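Local coordinates for 3-hexulose-6-phosphate isomerase (Methanocaldococcus jannaschii, PDB 1JEO), which catalyses the interconversion of 3-hexulose 6-phosphate and fructose 6-phosphate, a step of carbohydrate metabolism, as a homotetrameric member of the SIS family, at residues 43-48 / 85-90. Numbering follows the deposited sequence.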
# COMPACT_ATOMS: atom_id res chain seq x y z
N ILE A 43 8.90 -4.20 -7.34
CA ILE A 43 8.05 -3.39 -6.46
C ILE A 43 8.56 -3.46 -5.02
O ILE A 43 8.75 -4.54 -4.47
CB ILE A 43 6.56 -3.84 -6.53
CG1 ILE A 43 6.07 -3.81 -7.99
CG2 ILE A 43 5.67 -2.90 -5.70
CD1 ILE A 43 4.98 -4.78 -8.29
N PHE A 44 8.78 -2.28 -4.43
CA PHE A 44 9.28 -2.17 -3.05
C PHE A 44 8.24 -1.55 -2.12
O PHE A 44 7.65 -0.52 -2.43
CB PHE A 44 10.55 -1.32 -3.02
CG PHE A 44 11.74 -1.96 -3.67
CD1 PHE A 44 11.86 -1.99 -5.08
CD2 PHE A 44 12.76 -2.52 -2.90
CE1 PHE A 44 12.99 -2.57 -5.70
CE2 PHE A 44 13.90 -3.11 -3.50
CZ PHE A 44 14.01 -3.13 -4.91
N ILE A 45 8.02 -2.20 -0.98
CA ILE A 45 7.06 -1.71 0.01
C ILE A 45 7.81 -1.41 1.32
O ILE A 45 8.72 -2.15 1.70
CB ILE A 45 5.94 -2.77 0.34
CG1 ILE A 45 5.43 -3.50 -0.92
CG2 ILE A 45 4.79 -2.11 1.12
CD1 ILE A 45 4.68 -2.68 -1.92
N PHE A 46 7.40 -0.33 1.99
CA PHE A 46 7.99 0.04 3.28
C PHE A 46 6.99 0.76 4.18
O PHE A 46 6.10 1.49 3.72
CB PHE A 46 9.26 0.91 3.13
CG PHE A 46 10.01 1.14 4.43
CD1 PHE A 46 10.56 0.05 5.16
CD2 PHE A 46 10.14 2.44 4.96
CE1 PHE A 46 11.23 0.26 6.40
CE2 PHE A 46 10.80 2.66 6.20
CZ PHE A 46 11.35 1.56 6.92
N GLY A 47 7.20 0.57 5.48
CA GLY A 47 6.40 1.17 6.52
C GLY A 47 7.05 0.78 7.84
O GLY A 47 7.78 -0.21 7.91
N VAL A 48 6.74 1.54 8.88
CA VAL A 48 7.28 1.30 10.23
C VAL A 48 6.12 0.85 11.13
O VAL A 48 4.97 1.20 10.88
CB VAL A 48 7.96 2.61 10.78
CG1 VAL A 48 8.35 2.47 12.24
CG2 VAL A 48 9.19 2.94 9.96
N LEU A 85 9.34 0.58 -8.51
CA LEU A 85 8.28 1.30 -7.82
C LEU A 85 8.40 1.16 -6.30
O LEU A 85 8.68 0.07 -5.80
CB LEU A 85 6.92 0.78 -8.28
CG LEU A 85 5.63 1.23 -7.58
CD1 LEU A 85 5.36 2.70 -7.84
CD2 LEU A 85 4.48 0.39 -8.04
N LEU A 86 8.21 2.27 -5.59
CA LEU A 86 8.24 2.27 -4.13
C LEU A 86 6.88 2.72 -3.60
O LEU A 86 6.34 3.74 -4.03
CB LEU A 86 9.34 3.19 -3.58
CG LEU A 86 9.43 3.36 -2.06
CD1 LEU A 86 9.89 2.08 -1.36
CD2 LEU A 86 10.36 4.50 -1.71
N ILE A 87 6.31 1.92 -2.70
CA ILE A 87 5.02 2.22 -2.08
C ILE A 87 5.29 2.41 -0.58
O ILE A 87 5.85 1.52 0.08
CB ILE A 87 3.96 1.10 -2.34
CG1 ILE A 87 3.65 1.01 -3.84
CG2 ILE A 87 2.67 1.38 -1.55
CD1 ILE A 87 2.86 -0.21 -4.27
N LEU A 88 4.94 3.59 -0.07
CA LEU A 88 5.13 3.93 1.33
C LEU A 88 3.80 4.02 2.05
O LEU A 88 2.83 4.57 1.53
CB LEU A 88 5.89 5.26 1.47
CG LEU A 88 7.32 5.26 0.90
CD1 LEU A 88 7.88 6.65 0.85
CD2 LEU A 88 8.24 4.35 1.70
N ILE A 89 3.73 3.38 3.22
CA ILE A 89 2.52 3.36 4.04
C ILE A 89 2.87 4.00 5.38
O ILE A 89 3.73 3.50 6.11
CB ILE A 89 1.97 1.90 4.23
CG1 ILE A 89 1.64 1.29 2.87
CG2 ILE A 89 0.68 1.90 5.09
CD1 ILE A 89 1.61 -0.20 2.84
N SER A 90 2.22 5.13 5.67
CA SER A 90 2.45 5.87 6.91
C SER A 90 1.20 6.64 7.36
O SER A 90 0.59 7.33 6.55
CB SER A 90 3.62 6.84 6.74
OG SER A 90 3.85 7.58 7.93
O HOH W 1 5.29 3.82 8.25
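Phe46, Leu85 and Phe44 bury the most surface where strands 43-46 and 85-89 run side by side as the parallel centre of the SIS-domain alpha/beta sandwich. The strands adjoin in the 2-1-3-4-5 sheet order, their segments 19° apart in direction. Phe44 and Phe46 each offer both backbone groups to 85-89: Phe44 N donates to Leu85 O (2.7 Å) and its O accepts from Ile87 N (2.8 Å), and Phe46 N and O repeat the pattern with Ile87 O and Ile89 N at slightly greater length. Ile45 turns its own N-H and C=O to strand 69-71 and the residue after it. Both rings stand on the sheet face shared with Leu86 and Leu88 but lead away from the neighbouring strand, so that their CB atoms make the closest contacts with the leucine methyls; Phe46 packs on Val101 of helix 96-106, Phe44 on Thr77. With CG anti to the backbone N (chi1 -171°), the Phe46 ring lies beside its own carbonyl carbon and has Leu88 CD2 at its edge; Phe46 CB comes to 3.9 Å from that methyl. Phe44 CB rests 3.8 Å from Leu86 CD1; its ring turns an edge to Leu85 O and packs edge-to-face with Tyr80. On the face of Ile43, Ile45 and Ile87, Leu85 reaches Ile43 CG2 through CD2 (4.2 Å) and packs against helix 24-39. Ile45 and Ile87 point the same way there, their CD1 methyls 3.9 Å apart, and both touch Phe58 of helix 49-64. The C-terminal ends lead into the probable substrate site, where Ser90 probably helps bind the substrate; its OG is hydrogen-bonded to a citrate, probably from the crystallisation liquor. There one water accepts from Val48 N at 2.8 Å and donates to Ile89 O at 2.7 Å.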